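Long-range contacts in spindle assembly abnormal protein 6 homolog (Drosophila melanogaster, PDB 5AL7), which serves as a central scaffold of the centriole, assembling as nine homodimers into the cartwheel that ensures ninefold symmetry, and is required for centrosome duplication: residues A[32-37]-A[46-51]; A[118-123]-A[136-141]. The protein carries 1 engineered substitution. All coordinates share one frame; numbering follows the deposited sequence.

Contact 1. Residues A[32-37]-A[46-51]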
# COMPACT_ATOMS: atom_id res chain seq x y z
N MET A 32 7.71 17.44 4.26
CA MET A 32 7.90 18.88 4.17
C MET A 32 6.69 19.61 4.71
O MET A 32 5.57 19.23 4.42
CB MET A 32 8.11 19.28 2.72
CG MET A 32 9.52 19.16 2.22
SD MET A 32 9.57 19.90 0.59
CE MET A 32 8.99 21.53 1.02
N LEU A 33 6.90 20.69 5.46
CA LEU A 33 5.78 21.50 5.94
C LEU A 33 5.47 22.51 4.83
O LEU A 33 6.34 23.27 4.41
CB LEU A 33 6.12 22.19 7.27
CG LEU A 33 4.98 22.87 8.04
CD1 LEU A 33 3.93 21.84 8.42
CD2 LEU A 33 5.50 23.54 9.29
N VAL A 34 4.26 22.44 4.30
CA VAL A 34 3.85 23.23 3.14
C VAL A 34 2.75 24.22 3.52
O VAL A 34 1.87 23.92 4.33
CB VAL A 34 3.37 22.31 1.99
CG1 VAL A 34 2.83 23.10 0.81
CG2 VAL A 34 4.50 21.40 1.55
N ASN A 35 2.84 25.42 2.95
CA ASN A 35 1.81 26.42 3.16
C ASN A 35 0.68 26.31 2.16
O ASN A 35 0.91 26.33 0.97
CB ASN A 35 2.44 27.82 3.06
CG ASN A 35 3.16 28.20 4.32
OD1 ASN A 35 2.56 28.70 5.27
ND2 ASN A 35 4.46 27.92 4.37
N PHE A 36 -0.55 26.31 2.65
CA PHE A 36 -1.73 26.23 1.81
C PHE A 36 -2.43 27.59 1.75
O PHE A 36 -3.04 28.04 2.72
CB PHE A 36 -2.67 25.14 2.32
CG PHE A 36 -2.28 23.74 1.86
CD1 PHE A 36 -1.11 23.15 2.29
CD2 PHE A 36 -3.10 23.04 0.99
CE1 PHE A 36 -0.75 21.88 1.86
CE2 PHE A 36 -2.74 21.76 0.57
CZ PHE A 36 -1.57 21.18 1.00
N ASN A 37 -2.21 28.23 0.60
CA ASN A 37 -2.82 29.49 0.12
C ASN A 37 -2.37 30.84 0.71
O ASN A 37 -1.69 30.90 1.73
CB ASN A 37 -4.32 29.40 0.21
CG ASN A 37 -4.92 29.12 -1.13
OD1 ASN A 37 -5.06 30.02 -1.95
ND2 ASN A 37 -5.25 27.86 -1.39
N ARG A 46 0.44 22.55 6.49
CA ARG A 46 0.21 21.10 6.61
C ARG A 46 1.46 20.29 6.34
O ARG A 46 2.30 20.71 5.55
CB ARG A 46 -0.90 20.66 5.65
CG ARG A 46 -2.17 21.48 5.75
CD ARG A 46 -3.23 20.99 4.80
NE ARG A 46 -4.44 21.78 4.94
CZ ARG A 46 -5.56 21.55 4.26
NH1 ARG A 46 -5.60 20.57 3.38
NH2 ARG A 46 -6.62 22.32 4.45
N SER A 47 1.56 19.12 6.96
CA SER A 47 2.66 18.19 6.66
C SER A 47 2.39 17.40 5.39
O SER A 47 1.42 16.63 5.33
CB SER A 47 2.91 17.20 7.80
OG SER A 47 3.71 17.76 8.81
N CYS A 48 3.26 17.58 4.40
CA CYS A 48 3.14 16.89 3.12
C CYS A 48 4.33 15.99 2.86
O CYS A 48 5.32 16.02 3.58
CB CYS A 48 3.00 17.90 1.98
SG CYS A 48 1.51 18.93 2.05
N LEU A 49 4.22 15.20 1.80
CA LEU A 49 5.28 14.34 1.31
C LEU A 49 5.57 14.73 -0.12
O LEU A 49 4.66 14.73 -0.96
CB LEU A 49 4.86 12.87 1.34
CG LEU A 49 4.70 12.19 2.70
CD1 LEU A 49 3.88 10.95 2.52
CD2 LEU A 49 6.07 11.86 3.28
N LEU A 50 6.83 15.08 -0.38
CA LEU A 50 7.21 15.48 -1.72
C LEU A 50 8.02 14.41 -2.43
O LEU A 50 8.95 13.80 -1.87
CB LEU A 50 8.00 16.79 -1.68
CG LEU A 50 8.11 17.38 -3.09
CD1 LEU A 50 7.84 18.87 -3.00
CD2 LEU A 50 9.47 17.13 -3.70
N TYR A 51 7.60 14.20 -3.68
CA TYR A 51 8.19 13.25 -4.62
C TYR A 51 8.67 14.00 -5.86
O TYR A 51 7.86 14.55 -6.60
CB TYR A 51 7.16 12.22 -5.08
CG TYR A 51 6.50 11.44 -3.99
CD1 TYR A 51 5.33 11.90 -3.38
CD2 TYR A 51 7.02 10.22 -3.57
CE1 TYR A 51 4.72 11.17 -2.37
CE2 TYR A 51 6.41 9.49 -2.57
CZ TYR A 51 5.26 9.96 -1.98
OH TYR A 51 4.67 9.22 -0.98
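Arg-46 lays its side chain across one face of the Phe-36 ring, while the sulfur of Cys-48 reaches the edge of the same ring. Arg-46 CD sits over the ring centre, 3.9 Å from the Phe-36 centroid, in a CH-pi contact. The guanidinium stacks further along on that face with its plane 16° from the ring's, and Arg-46 CZ, 4.7 Å from the Phe-36 centroid, makes a cation-pi interaction. An extended chain from CG to NE allows both methylene and charged group to use one face. Beyond the ring, Arg-46 NH1 forms a salt bridge with Glu-67, so the cation is held by an aromatic face and a carboxylate; Arg-73 brings a like charge close by. At the ring edge Cys-48 SG lies near the ring plane, 3.7 Å from Phe-36 CE1, placed there by chi1 (-63°), which sets SG beside its own backbone N.

The frame is the antiparallel hairpin of strands 23-36 and 44-55, the first two strands of the globular N-terminal head domain of Sas-6. Met-32 with Cys-48 and Val-34 with Arg-46 are hydrogen-bonded pairs, each linked by two backbone bonds; Val-34 N to Arg-46 O, at 2.9 Å, is nearly straight. Leu-33 and Ser-47 form the non-hydrogen-bonded pair between them, and Leu-33 CD1 rests 3.5 Å from Arg-46 O. The N-to-C directions of the short segments nonetheless make 117°, a strongly twisted or coiled pair.

On the face of Met-32, Val-34, Arg-46 and Cys-48, Val-34 CG2 packs 3.8 Å from Cys-48 CB. Met-32 runs alongside Leu-50 in the same direction, its SD 4.1 Å from Leu-50 CD1. Leu-118 of strand 117-122 touches Met-32 and Val-34, and Leu-65 of strand 60-67 touches Cys-48 and Leu-50.

Contact 2. Residues A[118-123]-A[136-141]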
# COMPACT_ATOMS: atom_id res chain seq x y z
N LEU A 118 7.82 26.41 0.94
CA LEU A 118 7.04 25.91 -0.18
C LEU A 118 5.57 26.27 0.01
O LEU A 118 4.95 25.90 1.02
CB LEU A 118 7.20 24.41 -0.32
CG LEU A 118 6.74 23.79 -1.63
CD1 LEU A 118 7.74 24.06 -2.73
CD2 LEU A 118 6.54 22.31 -1.42
N HIS A 119 5.03 27.03 -0.93
CA HIS A 119 3.63 27.45 -0.90
C HIS A 119 2.82 26.76 -2.00
O HIS A 119 3.32 26.44 -3.07
CB HIS A 119 3.50 28.96 -1.08
CG HIS A 119 3.91 29.76 0.12
ND1 HIS A 119 3.02 30.51 0.85
CD2 HIS A 119 5.13 29.95 0.69
CE1 HIS A 119 3.67 31.11 1.83
NE2 HIS A 119 4.94 30.80 1.75
N LEU A 120 1.55 26.55 -1.70
CA LEU A 120 0.58 26.03 -2.63
C LEU A 120 -0.58 27.01 -2.70
O LEU A 120 -1.47 27.00 -1.85
CB LEU A 120 0.12 24.64 -2.19
CG LEU A 120 -0.61 23.88 -3.29
CD1 LEU A 120 0.31 23.54 -4.40
CD2 LEU A 120 -1.23 22.61 -2.70
N THR A 121 -0.52 27.92 -3.67
CA THR A 121 -1.48 29.00 -3.77
C THR A 121 -2.62 28.72 -4.76
O THR A 121 -2.39 28.28 -5.87
CB THR A 121 -0.79 30.31 -4.19
OG1 THR A 121 0.43 30.44 -3.45
CG2 THR A 121 -1.67 31.51 -3.89
N THR A 122 -3.84 29.04 -4.37
CA THR A 122 -4.93 28.92 -5.30
C THR A 122 -4.80 30.04 -6.31
O THR A 122 -4.57 31.19 -5.95
CB THR A 122 -6.30 29.00 -4.62
OG1 THR A 122 -6.49 27.83 -3.80
CG2 THR A 122 -7.40 29.05 -5.65
N ARG A 123 -4.91 29.67 -7.58
CA ARG A 123 -4.91 30.63 -8.66
C ARG A 123 -6.19 31.46 -8.61
O ARG A 123 -7.29 30.91 -8.46
CB ARG A 123 -4.76 29.91 -10.00
CG ARG A 123 -4.27 30.80 -11.12
CD ARG A 123 -3.92 30.03 -12.38
NE ARG A 123 -2.86 29.04 -12.16
CZ ARG A 123 -2.39 28.22 -13.10
NH1 ARG A 123 -2.88 28.25 -14.33
NH2 ARG A 123 -1.42 27.36 -12.81
N TYR A 136 -3.77 25.61 -9.25
CA TYR A 136 -2.86 26.05 -8.19
C TYR A 136 -1.50 26.51 -8.72
O TYR A 136 -1.20 26.37 -9.89
CB TYR A 136 -2.68 24.92 -7.18
CG TYR A 136 -3.99 24.32 -6.71
CD1 TYR A 136 -4.76 24.95 -5.76
CD2 TYR A 136 -4.47 23.13 -7.27
CE1 TYR A 136 -5.96 24.41 -5.34
CE2 TYR A 136 -5.66 22.59 -6.86
CZ TYR A 136 -6.41 23.23 -5.90
OH TYR A 136 -7.61 22.69 -5.49
N TYR A 137 -0.69 27.06 -7.82
CA TYR A 137 0.68 27.43 -8.10
C TYR A 137 1.53 26.84 -7.00
O TYR A 137 1.19 26.95 -5.81
CB TYR A 137 0.86 28.95 -8.12
CG TYR A 137 0.41 29.62 -9.40
CD1 TYR A 137 0.99 29.30 -10.63
CD2 TYR A 137 -0.58 30.59 -9.37
CE1 TYR A 137 0.57 29.93 -11.79
CE2 TYR A 137 -1.00 31.22 -10.52
CZ TYR A 137 -0.43 30.90 -11.72
OH TYR A 137 -0.89 31.56 -12.85
N LEU A 138 2.59 26.15 -7.39
CA LEU A 138 3.57 25.67 -6.44
C LEU A 138 4.71 26.67 -6.41
O LEU A 138 5.46 26.78 -7.37
CB LEU A 138 4.07 24.28 -6.80
CG LEU A 138 4.99 23.65 -5.77
CD1 LEU A 138 4.26 23.36 -4.46
CD2 LEU A 138 5.63 22.41 -6.34
N GLN A 139 4.82 27.42 -5.31
CA GLN A 139 5.74 28.53 -5.23
C GLN A 139 6.86 28.34 -4.22
O GLN A 139 6.66 27.83 -3.13
CB GLN A 139 4.97 29.80 -4.90
CG GLN A 139 3.97 30.13 -5.97
CD GLN A 139 3.14 31.33 -5.62
OE1 GLN A 139 2.53 31.39 -4.56
NE2 GLN A 139 3.12 32.30 -6.52
N PHE A 140 8.05 28.80 -4.60
CA PHE A 140 9.21 28.77 -3.74
C PHE A 140 9.43 30.19 -3.23
O PHE A 140 9.90 31.05 -3.99
CB PHE A 140 10.43 28.25 -4.50
CG PHE A 140 10.29 26.84 -4.96
CD1 PHE A 140 9.48 26.52 -6.04
CD2 PHE A 140 11.00 25.82 -4.33
CE1 PHE A 140 9.34 25.21 -6.47
CE2 PHE A 140 10.88 24.51 -4.75
CZ PHE A 140 10.05 24.20 -5.83
N VAL A 141 9.06 30.43 -1.97
CA VAL A 141 9.06 31.78 -1.40
C VAL A 141 10.17 31.98 -0.37
O VAL A 141 10.35 31.16 0.52
CB VAL A 141 7.71 32.10 -0.75
CG1 VAL A 141 7.71 33.50 -0.23
CG2 VAL A 141 6.59 31.94 -1.76
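Arg-123 and Tyr-137 cross at about a right angle, the guanidinium lying off-centre over one face of the phenol ring. Arg-123 CZ is 4.0 Å from the Tyr-137 centroid, a cation-pi stack with planes 23° apart. Arg-123 NH2 also donates to Tyr-136 O at 3.1 Å, and the bend at chi3 (-60°) places NE over the ring. On the same face of the sheet, Thr-121 OG1 donates to Gln-139 OE1 at 2.6 Å, approaching from above the amide plane, and His-119 CD2 packs 3.5 Å from Val-141 CG2. The other face is apolar along Leu-118, Leu-120, Leu-138 and Phe-140: Leu-118 CD1 lies over the Phe-140 ring, and Leu-138 CD1 fits between Leu-118 CG (3.8 Å) and Leu-120 CD1. It turns polar where Thr-122 lies beside Tyr-136.

Four backbone bonds, His-119 with Gln-139 and Thr-121 with Tyr-137, pair strands 117-122 and 136-142 antiparallel in the sheet of the Sas-6 N-terminal head domain. Further out, Glu-132 forms a salt bridge with Arg-123 NH1, and Glu-117 accepts from His-119 NE2. Leu-118 and Phe-140 touch Cys-111 of helix 97-113, Leu-138 touches Leu-63, and Leu-120 Phe-36. An alanine at Tyr-137 would probably leave the guanidinium without its aromatic support, resting on Tyr-136 O and Glu-132. Packing thus serves mainly one face; on the other a hydroxyl-amide bond joins the strands, and the Arg-123 cation, past the strand end, lies on Tyr-137.

Contact 1 and contact 2 belong to one sheet of the N-terminal head domain, their centres about 10 Å apart, and meet where strands 23-36 and 117-122 run as neighbours. Asn-35 O and Leu-120 N form a probable backbone bond there, and Asn-37 ND2 probably bonds to Thr-122 OG1. Contact 1 is the more buried; contact 2 is only partly buried, though its leucine face shares the interior with Met-32 and Val-34. Each has an arginine on an aromatic ring with a glutamate beyond. In contact 1 the ring is a buried phenylalanine; in contact 2 it is a partly exposed tyrosine, with further polar side-chain bonding alongside.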